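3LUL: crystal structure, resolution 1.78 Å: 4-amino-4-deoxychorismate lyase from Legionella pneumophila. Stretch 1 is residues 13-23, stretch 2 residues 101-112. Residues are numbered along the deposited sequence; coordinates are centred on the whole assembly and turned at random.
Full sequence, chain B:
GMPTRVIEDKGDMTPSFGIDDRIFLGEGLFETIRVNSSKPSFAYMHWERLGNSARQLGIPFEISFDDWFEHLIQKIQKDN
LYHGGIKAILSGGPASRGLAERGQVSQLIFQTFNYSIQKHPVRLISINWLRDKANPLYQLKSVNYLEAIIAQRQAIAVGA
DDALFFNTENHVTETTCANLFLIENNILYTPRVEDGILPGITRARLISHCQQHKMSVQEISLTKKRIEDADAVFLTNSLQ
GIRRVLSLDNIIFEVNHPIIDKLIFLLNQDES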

HETATM    1  N   MSE B  13     -12.173   6.357  24.519  1.00 51.71           N
HETATM    2  CA  MSE B  13     -12.409   7.756  24.157  1.00 51.52           C
HETATM    3  C   MSE B  13     -11.690   8.207  22.874  1.00 51.22           C
HETATM    4  O   MSE B  13     -12.075   9.221  22.288  1.00 52.13           O
HETATM    5  CB  MSE B  13     -12.027   8.685  25.319  1.00 51.45           C
ATOM      6  N   THR B  14     -10.655   7.476  22.441  1.00 49.82           N
ATOM      7  CA  THR B  14      -9.941   7.800  21.187  1.00 47.91           C
ATOM      8  C   THR B  14     -10.798   7.468  19.954  1.00 43.65           C
ATOM      9  O   THR B  14     -11.444   6.408  19.911  1.00 43.25           O
ATOM     10  CB  THR B  14      -8.603   7.024  21.041  1.00 48.21           C
ATOM     11  OG1 THR B  14      -8.085   6.699  22.336  1.00 52.55           O
ATOM     12  CG2 THR B  14      -7.576   7.866  20.277  1.00 48.41           C
ATOM     13  N   PRO B  15     -10.820   8.370  18.952  1.00 37.35           N
ATOM     14  CA  PRO B  15     -11.608   8.059  17.762  1.00 33.35           C
ATOM     15  C   PRO B  15     -10.896   7.072  16.845  1.00 28.61           C
ATOM     16  O   PRO B  15      -9.658   6.999  16.858  1.00 27.95           O
ATOM     17  CB  PRO B  15     -11.752   9.422  17.067  1.00 33.99           C
ATOM     18  CG  PRO B  15     -10.569  10.183  17.474  1.00 36.83           C
ATOM     19  CD  PRO B  15     -10.157   9.682  18.844  1.00 37.44           C
ATOM     20  N   SER B  16     -11.672   6.321  16.058  1.00 23.22           N
ATOM     21  CA  SER B  16     -11.113   5.561  14.934  1.00 21.53           C
ATOM     22  C   SER B  16     -12.071   5.542  13.742  1.00 18.40           C
ATOM     23  O   SER B  16     -13.147   6.117  13.797  1.00 18.12           O
ATOM     24  CB  SER B  16     -10.773   4.129  15.351  1.00 20.47           C
ATOM     25  OG  SER B  16      -9.840   3.522  14.436  1.00 20.70           O
ATOM     26  N   PHE B  17     -11.648   4.863  12.678  1.00 15.61           N
ATOM     27  CA  PHE B  17     -12.410   4.762  11.435  1.00 13.75           C
ATOM     28  C   PHE B  17     -13.286   3.508  11.446  1.00 15.47           C
ATOM     29  O   PHE B  17     -12.875   2.477  11.961  1.00 18.13           O
ATOM     30  CB  PHE B  17     -11.449   4.713  10.258  1.00 11.14           C
ATOM     31  CG  PHE B  17     -10.537   5.918  10.162  1.00 14.00           C
ATOM     32  CD1 PHE B  17     -11.019   7.140   9.722  1.00 15.87           C
ATOM     33  CD2 PHE B  17      -9.179   5.809  10.496  1.00 17.24           C
ATOM     34  CE1 PHE B  17     -10.176   8.237   9.619  1.00 16.51           C
ATOM     35  CE2 PHE B  17      -8.332   6.886  10.374  1.00 14.87           C
ATOM     36  CZ  PHE B  17      -8.831   8.114   9.950  1.00 15.47           C
ATOM     37  N   GLY B  18     -14.482   3.592  10.868  1.00 13.23           N
ATOM     38  CA  GLY B  18     -15.435   2.479  10.895  1.00 14.67           C
ATOM     39  C   GLY B  18     -15.017   1.464   9.829  1.00 15.76           C
ATOM     40  O   GLY B  18     -14.262   1.783   8.919  1.00 12.44           O
ATOM     41  N   ILE B  19     -15.536   0.251   9.929  1.00 14.52           N
ATOM     42  CA  ILE B  19     -15.030  -0.849   9.099  1.00 13.40           C
ATOM     43  C   ILE B  19     -15.440  -0.693   7.629  1.00 13.30           C
ATOM     44  O   ILE B  19     -14.833  -1.280   6.770  1.00 15.78           O
ATOM     45  CB  ILE B  19     -15.523  -2.204   9.642  1.00 13.49           C
ATOM     46  CG1 ILE B  19     -14.679  -3.364   9.080  1.00 16.92           C
ATOM     47  CG2 ILE B  19     -17.007  -2.363   9.379  1.00 10.48           C
ATOM     48  CD1 ILE B  19     -13.195  -3.259   9.409  1.00 17.40           C
ATOM     49  N   ASP B  20     -16.461   0.107   7.360  1.00 12.08           N
ATOM     50  CA  ASP B  20     -16.870   0.442   5.980  1.00 14.79           C
ATOM     51  C   ASP B  20     -16.060   1.579   5.329  1.00 15.62           C
ATOM     52  O   ASP B  20     -16.382   2.000   4.210  1.00 12.74           O
ATOM     53  CB  ASP B  20     -18.363   0.802   5.952  1.00 17.11           C
ATOM     54  CG  ASP B  20     -18.698   2.045   6.814  1.00 25.58           C
ATOM     55  OD1 ASP B  20     -17.861   2.443   7.668  1.00 23.51           O
ATOM     56  OD2 ASP B  20     -19.807   2.620   6.666  1.00 30.35           O
ATOM     57  N   ASP B  21     -15.049   2.103   6.041  1.00 11.93           N
ATOM     58  CA  ASP B  21     -14.231   3.208   5.544  1.00 11.79           C
ATOM     59  C   ASP B  21     -13.255   2.715   4.478  1.00 10.12           C
ATOM     60  O   ASP B  21     -12.664   1.632   4.591  1.00  9.37           O
ATOM     61  CB  ASP B  21     -13.485   3.892   6.708  1.00 10.79           C
ATOM     62  CG  ASP B  21     -12.987   5.279   6.357  1.00 10.82           C
ATOM     63  OD1 ASP B  21     -12.250   5.391   5.369  1.00 12.33           O
ATOM     64  OD2 ASP B  21     -13.328   6.247   7.075  1.00 12.64           O
ATOM     65  N   ARG B  22     -13.108   3.497   3.407  1.00 10.49           N
ATOM     66  CA  ARG B  22     -12.240   3.078   2.307  1.00 11.11           C
ATOM     67  C   ARG B  22     -10.740   3.068   2.692  1.00  9.55           C
ATOM     68  O   ARG B  22      -9.920   2.510   1.965  1.00  6.59           O
ATOM     69  CB  ARG B  22     -12.501   3.916   1.044  1.00 13.26           C
ATOM     70  CG  ARG B  22     -13.906   3.726   0.488  1.00 12.37           C
ATOM     71  CD  ARG B  22     -14.167   4.571  -0.724  1.00 11.22           C
ATOM     72  NE  ARG B  22     -13.071   4.511  -1.702  1.00 10.47           N
ATOM     73  CZ  ARG B  22     -12.867   3.504  -2.565  1.00 12.16           C
ATOM     74  NH1 ARG B  22     -13.674   2.445  -2.631  1.00 13.80           N
ATOM     75  NH2 ARG B  22     -11.849   3.571  -3.399  1.00 12.17           N
ATOM     76  N   ILE B  23     -10.386   3.640   3.852  1.00  9.28           N
ATOM     77  CA  ILE B  23      -9.023   3.535   4.365  1.00  9.95           C
ATOM     78  C   ILE B  23      -8.583   2.082   4.483  1.00  9.77           C
ATOM     79  O   ILE B  23      -7.390   1.800   4.369  1.00  8.67           O
ATOM     80  CB  ILE B  23      -8.829   4.335   5.700  1.00  8.68           C
ATOM     81  CG1 ILE B  23      -7.346   4.482   6.069  1.00 10.82           C
ATOM     82  CG2 ILE B  23      -9.553   3.704   6.888  1.00  9.91           C
ATOM     83  CD1 ILE B  23      -7.104   5.590   7.124  1.00 13.08           C
ATOM     84  N   GLU B 101     -15.622   2.901  -5.906  1.00 17.43           N
ATOM     85  CA  GLU B 101     -16.595   3.743  -5.246  1.00 17.87           C
ATOM     86  C   GLU B 101     -15.887   4.961  -4.651  1.00 18.26           C
ATOM     87  O   GLU B 101     -14.656   5.002  -4.537  1.00 16.84           O
ATOM     88  CB  GLU B 101     -17.334   2.959  -4.148  1.00 17.68           C
ATOM     89  CG  GLU B 101     -18.205   1.846  -4.721  1.00 23.82           C
ATOM     90  CD  GLU B 101     -19.336   2.402  -5.579  1.00 29.21           C
ATOM     91  OE1 GLU B 101     -19.972   3.374  -5.135  1.00 24.98           O
ATOM     92  OE2 GLU B 101     -19.576   1.881  -6.685  1.00 31.25           O
ATOM     93  N   ARG B 102     -16.678   5.945  -4.256  1.00 19.23           N
ATOM     94  CA  ARG B 102     -16.162   7.235  -3.845  1.00 21.04           C
ATOM     95  C   ARG B 102     -16.815   7.587  -2.502  1.00 20.02           C
ATOM     96  O   ARG B 102     -18.047   7.485  -2.348  1.00 20.03           O
ATOM     97  CB  ARG B 102     -16.542   8.218  -4.969  1.00 24.64           C
ATOM     98  CG  ARG B 102     -16.011   9.630  -4.891  1.00 36.87           C
ATOM     99  CD  ARG B 102     -14.643   9.776  -5.547  1.00 40.70           C
ATOM    100  NE  ARG B 102     -14.613   9.777  -7.016  1.00 41.22           N
ATOM    101  CZ  ARG B 102     -13.486   9.856  -7.745  1.00 37.74           C
ATOM    102  NH1 ARG B 102     -12.277   9.950  -7.159  1.00 22.36           N
ATOM    103  NH2 ARG B 102     -13.556   9.847  -9.074  1.00 39.47           N
ATOM    104  N   GLY B 103     -16.015   7.968  -1.515  1.00 16.63           N
ATOM    105  CA  GLY B 103     -16.567   8.415  -0.236  1.00 15.67           C
ATOM    106  C   GLY B 103     -17.039   9.832  -0.423  1.00 15.09           C
ATOM    107  O   GLY B 103     -16.270  10.683  -0.870  1.00 15.94           O
ATOM    108  N   GLN B 104     -18.298  10.080  -0.093  1.00 16.17           N
ATOM    109  CA  GLN B 104     -18.870  11.424  -0.177  1.00 18.00           C
ATOM    110  C   GLN B 104     -18.308  12.326   0.921  1.00 18.40           C
ATOM    111  O   GLN B 104     -18.205  13.546   0.716  1.00 18.73           O
ATOM    112  CB  GLN B 104     -20.404  11.399  -0.022  1.00 20.21           C
ATOM    113  CG  GLN B 104     -21.114  10.284  -0.790  1.00 25.17           C
ATOM    114  CD  GLN B 104     -22.334  10.769  -1.553  1.00 34.19           C
ATOM    115  OE1 GLN B 104     -23.482  10.521  -1.145  1.00 37.86           O
ATOM    116  NE2 GLN B 104     -22.096  11.475  -2.662  1.00 35.91           N
ATOM    117  N   VAL B 105     -18.007  11.740   2.090  1.00 16.07           N
ATOM    118  CA  VAL B 105     -17.469  12.491   3.232  1.00 15.20           C
ATOM    119  C   VAL B 105     -16.174  11.841   3.735  1.00 12.70           C
ATOM    120  O   VAL B 105     -16.175  10.704   4.239  1.00 12.74           O
ATOM    121  CB  VAL B 105     -18.497  12.643   4.391  1.00 17.79           C
ATOM    122  CG1 VAL B 105     -17.897  13.474   5.559  1.00 14.27           C
ATOM    123  CG2 VAL B 105     -19.809  13.269   3.875  1.00 17.85           C
ATOM    124  N   SER B 106     -15.072  12.552   3.555  1.00 11.26           N
ATOM    125  CA  SER B 106     -13.796  12.117   4.103  1.00 11.29           C
ATOM    126  C   SER B 106     -13.742  12.392   5.612  1.00 10.91           C
ATOM    127  O   SER B 106     -14.494  13.211   6.152  1.00 12.96           O
ATOM    128  CB  SER B 106     -12.634  12.768   3.349  1.00 11.69           C
ATOM    129  OG  SER B 106     -12.716  14.182   3.360  1.00 10.89           O
ATOM    130  N   GLN B 107     -12.864  11.663   6.292  1.00 12.46           N
ATOM    131  CA  GLN B 107     -12.806  11.683   7.733  1.00  9.98           C
ATOM    132  C   GLN B 107     -11.370  12.015   8.088  1.00 10.01           C
ATOM    133  O   GLN B 107     -10.446  11.515   7.479  1.00 10.44           O
ATOM    134  CB  GLN B 107     -13.234  10.330   8.300  1.00 11.52           C
ATOM    135  CG  GLN B 107     -14.498   9.734   7.642  1.00 15.43           C
ATOM    136  CD  GLN B 107     -15.769  10.308   8.198  1.00 25.32           C
ATOM    137  OE1 GLN B 107     -15.965  10.309   9.414  1.00 22.39           O
ATOM    138  NE2 GLN B 107     -16.650  10.813   7.319  1.00 20.74           N
ATOM    139  N   LEU B 108     -11.197  12.886   9.057  1.00 10.12           N
ATOM    140  CA  LEU B 108      -9.892  13.291   9.496  1.00 10.26           C
ATOM    141  C   LEU B 108      -9.771  12.972  10.982  1.00 10.67           C
ATOM    142  O   LEU B 108     -10.706  13.274  11.758  1.00 14.12           O
ATOM    143  CB  LEU B 108      -9.762  14.769   9.223  1.00  8.55           C
ATOM    144  CG  LEU B 108      -8.456  15.519   9.338  1.00 16.59           C
ATOM    145  CD1 LEU B 108      -7.286  14.800   8.611  1.00 13.21           C
ATOM    146  CD2 LEU B 108      -8.695  16.924   8.810  1.00 16.41           C
ATOM    147  N   ILE B 109      -8.666  12.328  11.375  1.00  9.29           N
ATOM    148  CA  ILE B 109      -8.337  12.091  12.780  1.00 10.64           C
ATOM    149  C   ILE B 109      -6.951  12.673  13.094  1.00 12.19           C
ATOM    150  O   ILE B 109      -6.010  12.524  12.312  1.00 14.56           O
ATOM    151  CB  ILE B 109      -8.406  10.599  13.152  1.00 12.32           C
ATOM    152  CG1 ILE B 109      -9.863  10.118  13.083  1.00 13.04           C
ATOM    153  CG2 ILE B 109      -7.778  10.304  14.570  1.00 12.06           C
ATOM    154  CD1 ILE B 109     -10.043   8.596  13.362  1.00 14.08           C
ATOM    155  N   PHE B 110      -6.856  13.361  14.234  1.00 13.26           N
ATOM    156  CA  PHE B 110      -5.566  13.830  14.762  1.00 11.94           C
ATOM    157  C   PHE B 110      -5.180  13.098  16.032  1.00 13.69           C
ATOM    158  O   PHE B 110      -6.017  12.873  16.915  1.00 12.30           O
ATOM    159  CB  PHE B 110      -5.627  15.313  15.102  1.00 10.60           C
ATOM    160  CG  PHE B 110      -5.995  16.188  13.954  1.00 13.59           C
ATOM    161  CD1 PHE B 110      -4.990  16.723  13.143  1.00 16.08           C
ATOM    162  CD2 PHE B 110      -7.331  16.522  13.701  1.00 12.93           C
ATOM    163  CE1 PHE B 110      -5.313  17.562  12.091  1.00 14.16           C
ATOM    164  CE2 PHE B 110      -7.656  17.365  12.653  1.00 13.92           C
ATOM    165  CZ  PHE B 110      -6.651  17.891  11.855  1.00 13.17           C
ATOM    166  N   GLN B 111      -3.918  12.716  16.113  1.00 12.42           N
ATOM    167  CA  GLN B 111      -3.372  12.042  17.297  1.00 11.97           C
ATOM    168  C   GLN B 111      -2.002  12.605  17.644  1.00 12.85           C
ATOM    169  O   GLN B 111      -1.176  12.803  16.762  1.00 12.33           O
ATOM    170  CB  GLN B 111      -3.218  10.552  17.031  1.00 15.43           C
ATOM    171  CG  GLN B 111      -4.548   9.809  16.990  1.00 23.72           C
ATOM    172  CD  GLN B 111      -5.245   9.729  18.357  1.00 29.41           C
ATOM    173  OE1 GLN B 111      -6.330  10.302  18.569  1.00 37.13           O
ATOM    174  NE2 GLN B 111      -4.633   9.004  19.282  1.00 22.37           N
ATOM    175  N   THR B 112      -1.784  12.857  18.927  1.00 14.46           N
ATOM    176  CA  THR B 112      -0.503  13.362  19.400  1.00 13.49           C
ATOM    177  C   THR B 112       0.326  12.192  19.897  1.00 13.87           C
ATOM    178  O   THR B 112      -0.184  11.098  20.231  1.00 13.65           O
ATOM    179  CB  THR B 112      -0.628  14.396  20.550  1.00 14.69           C
ATOM    180  OG1 THR B 112      -1.189  13.774  21.723  1.00 15.85           O
ATOM    181  CG2 THR B 112      -1.476  15.547  20.144  1.00 14.53           C
TER

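The two stretches are held together mainly by apolar packing around Ile109, with a guanidinium set against a backbone carbonyl at one end and no hydrogen bond between the stretches; together they bury about 460 Å². Ile109, on the strand of the second stretch, has the largest covered area and, like Pro15, Phe17 and Arg22, is buried. Its CA-to-CB bond points toward the loop, and its m,t rotamer extends CD1 over the face of the Phe17 ring, 3.7 Å from the ring centroid and 12° off the normal, a CH-pi contact; the flat ring offers its face to a methyl group. Ile109 CD1 also lies 3.6 Å from Ser16 CA and 3.9 Å from Pro15 O, and Ile109 CG2 is 4.0 Å from Pro15 CG. A branched aliphatic side chain suits this place because CD1 meets the Phe17 ring and CG2 the apolar Pro15 ring.

At the ring edge, Phe17 CE1 lies 3.9 Å from Gln107 O. Gln107 CG is 3.7 Å from Asp21 OD2, while Gln107 NE2 donates to Val105 O at 3.1 Å.

Farther along, the CA-to-CB bond of Arg22 points toward the second stretch. Its guanidinium lays a face over Glu101 O, 3.1 Å from Arg22 CZ; the angles are too poor for hydrogen bonds, but its nitrogens are hydrogen-bonded outside this contact, so the buried charge has partners. Arg22 CD lies 3.9 Å from Gly103 N.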